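Local coordinates for (S)-2-haloacid dehalogenase 4A (Burkholderia cepacia, PDB 2NO4), which catalyses the hydrolytic dehalogenation of short-chain (S)-2-haloalkanoic acids, inverting the configuration to give (R)-2-hydroxyalkanoic acids, at residues V124-D132 / Y160-A170; F19-D27 / M134-L144. One frame throughout, in Å; residues are numbered along the deposited sequence.

Contact 1 (V124-D132 / Y160-A170); sequences VAILSNGND and YKPDPRIYQFA. With SO4 (sulfate ion), chain H; SO4 (sulfate ion), chain I.
Lys161 reaches past Asn129 to the end of strand 123-128, and its side chain can be followed from root to tip along that path. CB and CG run beside Asn129 OD1, CD touches both this oxygen and a sulfate, and CE passes 3.3 Å from Leu127 O. The chain is extended beyond CG, which carries NZ to Leu127 O (2.8 Å), a bond arriving 31° out of the carbonyl plane, and to sulfate O3. NZ also forms salt bridges with the nucleophile Asp20 and with Asp190, so NZ is held by Leu127 O, the sulfate and two carboxylates. The root is fixed as well: Lys161 N donates to Asn129 OD1 (3.1 Å), in the plane of the amide carbonyl. Asn129 OD1 also lies at the edge of the Tyr160 ring, 3.2 Å from CD2, with amide and ring planes 85° apart, while a water links Asn129 ND2, weakly, to Lys161 O. The same sulfate takes bonds from Asn129 N (2.8 Å) and Ser128 OG; it probably comes from the crystallisation liquor, and occupies a site whose Ser128 and Asn129 bind the haloacid. Deeper in, Leu127 has CG anti to its backbone N (chi1 177°), which sends CD1 to Ile166 CG1 (3.8 Å) and CD2 to Tyr167 CD1 (3.7 Å) and Ala170 CB. Tyr167 OH bonds Asp190. The strand lies between strands 150-153 and 16-19 of the parallel sheet, with helix 164-174 running nearly antiparallel to it across one sheet face and helix 188-197 touching Asn129, Lys161 and Tyr167.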
loop_
_atom_site.group_PDB
_atom_site.type_symbol
_atom_site.label_atom_id
_atom_site.label_comp_id
_atom_site.label_asym_id
_atom_site.label_seq_id
_atom_site.Cartn_x
_atom_site.Cartn_y
_atom_site.Cartn_z
ATOM N N VAL B 124 1.894 29.356 0.028
ATOM C CA VAL B 124 2.128 28.256 -0.877
ATOM C C VAL B 124 3.139 27.342 -0.201
ATOM O O VAL B 124 4.290 27.728 0.038
ATOM C CB VAL B 124 2.630 28.736 -2.274
ATOM C CG1 VAL B 124 2.858 27.507 -3.221
ATOM C CG2 VAL B 124 1.647 29.767 -2.897
ATOM N N ALA B 125 2.700 26.133 0.143
ATOM C CA ALA B 125 3.555 25.206 0.897
ATOM C C ALA B 125 3.499 23.804 0.270
ATOM O O ALA B 125 2.535 23.464 -0.436
ATOM C CB ALA B 125 3.113 25.168 2.399
ATOM N N ILE B 126 4.546 23.023 0.491
ATOM C CA ILE B 126 4.520 21.588 0.189
ATOM C C ILE B 126 4.316 20.819 1.527
ATOM O O ILE B 126 4.845 21.226 2.582
ATOM C CB ILE B 126 5.817 21.150 -0.553
ATOM C CG1 ILE B 126 5.768 21.614 -2.019
ATOM C CG2 ILE B 126 6.055 19.594 -0.465
ATOM C CD1 ILE B 126 7.051 21.403 -2.776
ATOM N N LEU B 127 3.507 19.750 1.484
ATOM C CA LEU B 127 3.439 18.769 2.581
ATOM C C LEU B 127 3.707 17.384 1.951
ATOM O O LEU B 127 2.916 16.888 1.102
ATOM C CB LEU B 127 2.067 18.828 3.281
ATOM C CG LEU B 127 1.876 17.781 4.393
ATOM C CD1 LEU B 127 2.844 18.119 5.584
ATOM C CD2 LEU B 127 0.401 17.656 4.824
ATOM N N SER B 128 4.839 16.794 2.321
ATOM C CA SER B 128 5.368 15.626 1.615
ATOM C C SER B 128 5.833 14.523 2.562
ATOM O O SER B 128 6.400 14.800 3.629
ATOM C CB SER B 128 6.564 16.061 0.746
ATOM O OG SER B 128 7.102 14.940 0.025
ATOM N N ASN B 129 5.659 13.269 2.147
ATOM C CA ASN B 129 6.385 12.149 2.788
ATOM C C ASN B 129 7.907 12.245 2.688
ATOM O O ASN B 129 8.605 11.624 3.483
ATOM C CB ASN B 129 5.985 10.797 2.168
ATOM C CG ASN B 129 4.552 10.406 2.473
ATOM O OD1 ASN B 129 4.023 10.681 3.559
ATOM N ND2 ASN B 129 3.912 9.720 1.506
ATOM N N GLY B 130 8.410 12.953 1.673
ATOM C CA GLY B 130 9.834 12.982 1.379
ATOM C C GLY B 130 10.543 13.731 2.515
ATOM O O GLY B 130 10.028 14.720 3.030
ATOM N N ASN B 131 11.686 13.204 2.934
ATOM C CA ASN B 131 12.565 13.869 3.917
ATOM C C ASN B 131 13.264 15.070 3.259
ATOM O O ASN B 131 13.372 15.127 2.009
ATOM C CB ASN B 131 13.580 12.871 4.501
ATOM C CG ASN B 131 14.420 12.165 3.428
ATOM O OD1 ASN B 131 13.923 11.272 2.730
ATOM N ND2 ASN B 131 15.721 12.520 3.332
ATOM N N ASP B 132 13.740 16.012 4.064
ATOM C CA ASP B 132 14.237 17.269 3.514
ATOM C C ASP B 132 15.327 17.093 2.467
ATOM O O ASP B 132 15.310 17.717 1.420
ATOM C CB ASP B 132 14.675 18.227 4.616
ATOM C CG ASP B 132 14.788 19.649 4.114
ATOM O OD1 ASP B 132 15.922 20.145 4.019
ATOM O OD2 ASP B 132 13.741 20.252 3.784
ATOM N N TYR B 160 3.872 8.902 8.407
ATOM C CA TYR B 160 3.548 9.119 6.993
ATOM C C TYR B 160 2.070 9.406 6.736
ATOM O O TYR B 160 1.217 9.051 7.539
ATOM C CB TYR B 160 3.987 7.898 6.186
ATOM C CG TYR B 160 5.482 7.832 5.947
ATOM C CD1 TYR B 160 6.242 6.785 6.459
ATOM C CD2 TYR B 160 6.128 8.811 5.168
ATOM C CE1 TYR B 160 7.600 6.705 6.189
ATOM C CE2 TYR B 160 7.478 8.722 4.896
ATOM C CZ TYR B 160 8.196 7.684 5.410
ATOM O OH TYR B 160 9.524 7.612 5.169
ATOM N N LYS B 161 1.784 10.048 5.605
ATOM C CA LYS B 161 0.413 10.179 5.118
ATOM C C LYS B 161 -0.144 8.750 4.917
ATOM O O LYS B 161 0.634 7.836 4.618
ATOM C CB LYS B 161 0.426 10.891 3.761
ATOM C CG LYS B 161 0.878 12.322 3.786
ATOM C CD LYS B 161 1.253 12.703 2.351
ATOM C CE LYS B 161 1.361 14.195 2.169
ATOM N NZ LYS B 161 1.522 14.519 0.680
ATOM N N PRO B 162 -1.477 8.570 5.003
ATOM C CA PRO B 162 -2.531 9.588 5.277
ATOM C C PRO B 162 -2.954 9.706 6.756
ATOM O O PRO B 162 -4.128 9.970 7.040
ATOM C CB PRO B 162 -3.719 9.062 4.454
ATOM C CG PRO B 162 -3.538 7.559 4.423
ATOM C CD PRO B 162 -2.071 7.248 4.684
ATOM N N ASP B 163 -2.028 9.441 7.678
ATOM C CA ASP B 163 -2.304 9.547 9.112
ATOM C C ASP B 163 -2.639 11.005 9.374
ATOM O O ASP B 163 -1.896 11.871 8.904
ATOM C CB ASP B 163 -1.040 9.201 9.914
ATOM C CG ASP B 163 -1.297 9.143 11.392
ATOM O OD1 ASP B 163 -1.563 10.199 12.015
ATOM O OD2 ASP B 163 -1.304 8.027 11.928
ATOM N N PRO B 164 -3.758 11.284 10.093
ATOM C CA PRO B 164 -4.138 12.692 10.268
ATOM C C PRO B 164 -3.084 13.590 10.951
ATOM O O PRO B 164 -3.104 14.803 10.715
ATOM C CB PRO B 164 -5.419 12.611 11.099
ATOM C CG PRO B 164 -5.326 11.197 11.825
ATOM C CD PRO B 164 -4.722 10.373 10.746
ATOM N N ARG B 165 -2.199 13.030 11.778
ATOM C CA ARG B 165 -1.188 13.878 12.438
ATOM C C ARG B 165 -0.311 14.660 11.464
ATOM O O ARG B 165 0.138 15.748 11.806
ATOM C CB ARG B 165 -0.301 13.104 13.438
ATOM C CG ARG B 165 -1.081 12.458 14.598
ATOM C CD ARG B 165 -1.075 10.953 14.394
ATOM N NE ARG B 165 -0.159 10.355 15.303
ATOM C CZ ARG B 165 0.307 9.112 15.304
ATOM N NH1 ARG B 165 0.066 8.203 14.358
ATOM N NH2 ARG B 165 1.109 8.817 16.300
ATOM N N ILE B 166 -0.066 14.123 10.262
ATOM C CA ILE B 166 0.720 14.859 9.270
ATOM C C ILE B 166 0.005 16.092 8.677
ATOM O O ILE B 166 0.642 17.131 8.461
ATOM C CB ILE B 166 1.363 13.962 8.174
ATOM C CG1 ILE B 166 2.433 14.774 7.419
ATOM C CG2 ILE B 166 0.285 13.397 7.232
ATOM C CD1 ILE B 166 3.186 13.989 6.305
ATOM N N TYR B 167 -1.299 15.980 8.416
ATOM C CA TYR B 167 -2.115 17.114 7.990
ATOM C C TYR B 167 -2.231 18.155 9.120
ATOM O O TYR B 167 -2.202 19.356 8.856
ATOM C CB TYR B 167 -3.504 16.643 7.485
ATOM C CG TYR B 167 -3.358 15.566 6.409
ATOM C CD1 TYR B 167 -2.780 15.878 5.163
ATOM C CD2 TYR B 167 -3.748 14.240 6.653
ATOM C CE1 TYR B 167 -2.614 14.908 4.167
ATOM C CE2 TYR B 167 -3.571 13.238 5.651
ATOM C CZ TYR B 167 -3.012 13.602 4.408
ATOM O OH TYR B 167 -2.806 12.673 3.410
ATOM N N GLN B 168 -2.361 17.685 10.365
ATOM C CA GLN B 168 -2.411 18.560 11.552
ATOM C C GLN B 168 -1.110 19.346 11.713
ATOM O O GLN B 168 -1.146 20.536 12.017
ATOM C CB GLN B 168 -2.705 17.754 12.830
ATOM C CG GLN B 168 -2.864 18.608 14.110
ATOM C CD GLN B 168 -4.012 19.589 13.992
ATOM O OE1 GLN B 168 -3.819 20.793 14.098
ATOM N NE2 GLN B 168 -5.198 19.090 13.757
ATOM N N PHE B 169 0.021 18.673 11.508
ATOM C CA PHE B 169 1.352 19.302 11.470
ATOM C C PHE B 169 1.408 20.530 10.532
ATOM O O PHE B 169 1.985 21.563 10.900
ATOM C CB PHE B 169 2.426 18.254 11.091
ATOM C CG PHE B 169 3.843 18.792 11.054
ATOM C CD1 PHE B 169 4.507 19.172 12.236
ATOM C CD2 PHE B 169 4.536 18.896 9.844
ATOM C CE1 PHE B 169 5.849 19.660 12.190
ATOM C CE2 PHE B 169 5.852 19.391 9.802
ATOM C CZ PHE B 169 6.502 19.767 10.971
ATOM N N ALA B 170 0.827 20.408 9.332
ATOM C CA ALA B 170 0.735 21.512 8.369
ATOM C C ALA B 170 -0.082 22.694 8.931
ATOM O O ALA B 170 0.326 23.842 8.798
ATOM C CB ALA B 170 0.121 21.003 6.997
HETATM S S SO4 H . 4.528 12.889 -1.228
HETATM O O1 SO4 H . 5.049 14.128 -1.758
HETATM O O2 SO4 H . 5.577 11.883 -1.096
HETATM O O3 SO4 H . 3.820 13.079 0.018
HETATM O O4 SO4 H . 3.589 12.431 -2.249
HETATM S S SO4 I . 17.256 14.980 6.241
HETATM O O1 SO4 I . 18.429 15.800 5.920
HETATM O O2 SO4 I . 17.725 13.761 6.938
HETATM O O3 SO4 I . 16.373 15.770 7.128
HETATM O O4 SO4 I . 16.582 14.615 4.977
HETATM O O HOH W 1 2.258 7.560 2.419
#

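Contact 2 (F19-D27 / M134-L144). With SO4 (sulfate ion), chain H.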
loop_
_atom_site.group_PDB
_atom_site.type_symbol
_atom_site.label_atom_id
_atom_site.label_comp_id
_atom_site.label_asym_id
_atom_site.label_seq_id
_atom_site.Cartn_x
_atom_site.Cartn_y
_atom_site.Cartn_z
ATOM N N PHE B 19 0.513 21.654 -1.230
ATOM C CA PHE B 19 0.782 20.753 -2.317
ATOM C C PHE B 19 1.497 19.466 -1.894
ATOM O O PHE B 19 2.488 19.500 -1.196
ATOM C CB PHE B 19 1.691 21.463 -3.351
ATOM C CG PHE B 19 0.954 22.456 -4.189
ATOM C CD1 PHE B 19 0.809 23.796 -3.767
ATOM C CD2 PHE B 19 0.337 22.054 -5.361
ATOM C CE1 PHE B 19 0.083 24.700 -4.531
ATOM C CE2 PHE B 19 -0.400 22.979 -6.151
ATOM C CZ PHE B 19 -0.506 24.297 -5.719
ATOM N N ASP B 20 0.984 18.342 -2.379
ATOM C CA ASP B 20 1.752 17.108 -2.482
ATOM C C ASP B 20 2.946 17.319 -3.413
ATOM O O ASP B 20 2.901 18.165 -4.317
ATOM C CB ASP B 20 0.808 16.003 -2.995
ATOM C CG ASP B 20 1.510 14.703 -3.235
ATOM O OD1 ASP B 20 1.789 14.032 -2.234
ATOM O OD2 ASP B 20 1.761 14.349 -4.417
ATOM N N ALA B 21 4.053 16.623 -3.162
ATOM C CA ALA B 21 5.215 16.737 -4.048
ATOM C C ALA B 21 5.297 15.613 -5.095
ATOM O O ALA B 21 5.139 15.874 -6.290
ATOM C CB ALA B 21 6.498 16.833 -3.244
ATOM N N TYR B 22 5.505 14.375 -4.638
ATOM C CA TYR B 22 5.846 13.253 -5.512
ATOM C C TYR B 22 4.586 12.733 -6.199
ATOM O O TYR B 22 3.735 12.096 -5.560
ATOM C CB TYR B 22 6.553 12.131 -4.709
ATOM C CG TYR B 22 7.927 12.596 -4.267
ATOM C CD1 TYR B 22 8.985 12.660 -5.195
ATOM C CD2 TYR B 22 8.152 13.053 -2.957
ATOM C CE1 TYR B 22 10.267 13.111 -4.823
ATOM C CE2 TYR B 22 9.411 13.526 -2.572
ATOM C CZ TYR B 22 10.462 13.570 -3.503
ATOM O OH TYR B 22 11.720 14.020 -3.130
ATOM N N GLY B 23 4.465 13.046 -7.476
ATOM C CA GLY B 23 3.257 12.675 -8.254
ATOM C C GLY B 23 2.402 13.871 -8.658
ATOM O O GLY B 23 1.628 13.793 -9.614
ATOM N N THR B 24 2.573 14.984 -7.944
ATOM C CA THR B 24 1.760 16.193 -8.142
ATOM C C THR B 24 2.587 17.316 -8.762
ATOM O O THR B 24 2.259 17.802 -9.845
ATOM C CB THR B 24 1.137 16.622 -6.810
ATOM O OG1 THR B 24 0.404 15.516 -6.275
ATOM C CG2 THR B 24 0.166 17.852 -6.962
ATOM N N LEU B 25 3.649 17.729 -8.065
ATOM C CA LEU B 25 4.565 18.751 -8.578
ATOM C C LEU B 25 5.735 18.112 -9.306
ATOM O O LEU B 25 6.234 18.686 -10.254
ATOM C CB LEU B 25 5.106 19.645 -7.446
ATOM C CG LEU B 25 4.042 20.477 -6.705
ATOM C CD1 LEU B 25 4.659 21.283 -5.570
ATOM C CD2 LEU B 25 3.223 21.375 -7.667
ATOM N N LEU B 26 6.140 16.925 -8.846
ATOM C CA LEU B 26 7.295 16.182 -9.364
ATOM C C LEU B 26 6.808 14.900 -10.026
ATOM O O LEU B 26 5.976 14.182 -9.478
ATOM C CB LEU B 26 8.259 15.827 -8.230
ATOM C CG LEU B 26 8.852 17.030 -7.488
ATOM C CD1 LEU B 26 9.746 16.592 -6.321
ATOM C CD2 LEU B 26 9.639 17.875 -8.502
ATOM N N ASP B 27 7.383 14.600 -11.177
ATOM C CA ASP B 27 6.927 13.487 -12.013
ATOM C C ASP B 27 7.642 12.180 -11.621
ATOM O O ASP B 27 8.781 11.972 -12.011
ATOM C CB ASP B 27 7.197 13.855 -13.470
ATOM C CG ASP B 27 6.609 12.883 -14.433
ATOM O OD1 ASP B 27 6.340 11.715 -14.072
ATOM O OD2 ASP B 27 6.412 13.308 -15.577
ATOM N N MET B 134 16.241 14.655 0.221
ATOM C CA MET B 134 15.802 14.268 -1.123
ATOM C C MET B 134 14.873 15.330 -1.763
ATOM O O MET B 134 14.993 15.634 -2.949
ATOM C CB MET B 134 15.164 12.861 -1.110
ATOM C CG MET B 134 13.759 12.779 -0.525
ATOM S SD MET B 134 13.162 11.086 -0.468
ATOM C CE MET B 134 12.685 10.868 -2.224
ATOM N N LEU B 135 13.981 15.908 -0.969
ATOM C CA LEU B 135 12.971 16.810 -1.495
ATOM C C LEU B 135 13.600 18.156 -1.900
ATOM O O LEU B 135 13.283 18.702 -2.963
ATOM C CB LEU B 135 11.889 17.067 -0.459
ATOM C CG LEU B 135 10.420 17.117 -0.901
ATOM C CD1 LEU B 135 9.676 17.844 0.199
ATOM C CD2 LEU B 135 10.143 17.768 -2.257
ATOM N N GLN B 136 14.471 18.682 -1.037
ATOM C CA GLN B 136 15.190 19.929 -1.323
ATOM C C GLN B 136 16.024 19.868 -2.599
ATOM O O GLN B 136 15.983 20.805 -3.425
ATOM C CB GLN B 136 16.034 20.379 -0.111
ATOM C CG GLN B 136 15.233 21.194 0.905
ATOM C CD GLN B 136 14.574 22.438 0.261
ATOM O OE1 GLN B 136 13.343 22.571 0.232
ATOM N NE2 GLN B 136 15.406 23.328 -0.287
ATOM N N ALA B 137 16.750 18.766 -2.782
ATOM C CA ALA B 137 17.483 18.527 -4.023
ATOM C C ALA B 137 16.574 18.623 -5.266
ATOM O O ALA B 137 16.918 19.296 -6.249
ATOM C CB ALA B 137 18.217 17.168 -3.988
ATOM N N ALA B 138 15.429 17.924 -5.220
ATOM C CA ALA B 138 14.464 17.940 -6.352
ATOM C C ALA B 138 13.887 19.335 -6.566
ATOM O O ALA B 138 13.772 19.797 -7.712
ATOM C CB ALA B 138 13.346 16.911 -6.141
ATOM N N LEU B 139 13.550 20.010 -5.464
ATOM C CA LEU B 139 13.001 21.360 -5.538
ATOM C C LEU B 139 14.020 22.353 -6.095
ATOM O O LEU B 139 13.664 23.218 -6.912
ATOM C CB LEU B 139 12.455 21.842 -4.189
ATOM C CG LEU B 139 11.256 21.087 -3.628
ATOM C CD1 LEU B 139 10.907 21.641 -2.229
ATOM C CD2 LEU B 139 10.071 21.068 -4.590
ATOM N N LYS B 140 15.275 22.241 -5.660
ATOM C CA LYS B 140 16.308 23.133 -6.195
ATOM C C LYS B 140 16.560 22.889 -7.685
ATOM O O LYS B 140 16.607 23.847 -8.476
ATOM C CB LYS B 140 17.623 23.019 -5.413
ATOM C CG LYS B 140 17.619 23.743 -4.063
ATOM C CD LYS B 140 19.012 24.302 -3.762
ATOM C CE LYS B 140 19.374 25.479 -4.714
ATOM N NZ LYS B 140 20.761 25.370 -5.327
ATOM N N ALA B 141 16.740 21.617 -8.057
ATOM C CA ALA B 141 17.006 21.249 -9.453
ATOM C C ALA B 141 15.938 21.760 -10.399
ATOM O O ALA B 141 16.230 22.046 -11.564
ATOM C CB ALA B 141 17.149 19.744 -9.612
ATOM N N SER B 142 14.701 21.847 -9.921
ATOM C CA SER B 142 13.591 22.278 -10.777
ATOM C C SER B 142 13.177 23.742 -10.572
ATOM O O SER B 142 12.157 24.183 -11.110
ATOM C CB SER B 142 12.394 21.332 -10.600
ATOM O OG SER B 142 12.060 21.229 -9.220
ATOM N N LYS B 143 13.979 24.480 -9.797
ATOM C CA LYS B 143 13.729 25.895 -9.419
ATOM C C LYS B 143 12.374 26.173 -8.751
ATOM O O LYS B 143 11.837 27.292 -8.844
ATOM C CB LYS B 143 13.967 26.851 -10.599
ATOM C CG LYS B 143 15.365 26.769 -11.163
ATOM C CD LYS B 143 15.544 27.703 -12.374
ATOM C CE LYS B 143 16.935 27.535 -13.018
ATOM N NZ LYS B 143 17.075 26.163 -13.645
ATOM N N LEU B 144 11.836 25.155 -8.070
ATOM C CA LEU B 144 10.552 25.272 -7.379
ATOM C C LEU B 144 10.721 25.951 -6.027
ATOM O O LEU B 144 9.764 26.460 -5.458
ATOM C CB LEU B 144 9.867 23.909 -7.252
ATOM C CG LEU B 144 9.439 23.236 -8.566
ATOM C CD1 LEU B 144 8.892 21.844 -8.355
ATOM C CD2 LEU B 144 8.414 24.098 -9.331
HETATM S S SO4 H . 4.528 12.889 -1.228
HETATM O O1 SO4 H . 5.049 14.128 -1.758
HETATM O O2 SO4 H . 5.577 11.883 -1.096
HETATM O O3 SO4 H . 3.820 13.079 0.018
HETATM O O4 SO4 H . 3.589 12.431 -2.249
HETATM O O HOH W 2 13.777 13.545 -4.593
#
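Tyr22 points its phenol end at the first turn of segment 134-144, crossing the side chains of Met134 and Leu135 obliquely. Met134 CG sits between its own backbone N and carbonyl carbon (chi1 75°), and a bend at chi3 folds CE back to 3.4 Å from Tyr22 OH. Leu135 CG approaches the same ring at CE2 (4.1 Å). A water in the ring plane accepts a hydrogen bond from Tyr22 OH (2.6 Å between the oxygens) and donates to Met134 O, giving the phenol a polar link to the helix. Further along, Leu26 forks: CD1 lies against Ala138 CB (3.6 Å), while CD2 meets Leu144 CD1 (4.0 Å), the two leucines sliding past each other in opposite directions. Ala21 CB touches Leu135 CD2. The helix closes in a Schellman motif with Lys143 as C-prime residue, and Ser142 OG bonds back to Ala138 O. On the loop itself, Ala21 N and Tyr22 N both donate to sulfate O1, and Thr24 OG1 donates to Asp20 OD2 (2.6 Å). This is the nucleophile loop of a HAD-superfamily hydrolase, here with the nucleophile Asp20 just past strand 16-19 and the haloacid-binding Ala21 and Tyr22 directly after it.

In the fold
The centres of the two contacts lie 14 Å apart in the same Rossmann-like HAD core, and their segments alternate along the chain: 19-27, 124-132, 134-144, then 160-170. Strands 16-19 and 123-128 are neighbours in the parallel sheet, joined by backbone bonds between Phe19 and both Ala125 and Leu127. Strand 123-128 leads through a short loop into helix 132-141, where Ile126 and Ser128 pack on Leu139 and Leu135. Contact 1 joins strand 123-128 to helix 164-174, whereas contact 2 joins the loop after strand 16-19 to helix 132-141. Both converge on one sulfate at the strand ends, bringing the nucleophile, haloacid-binding residues and Lys161, which is probably important for catalysis, together in one active site.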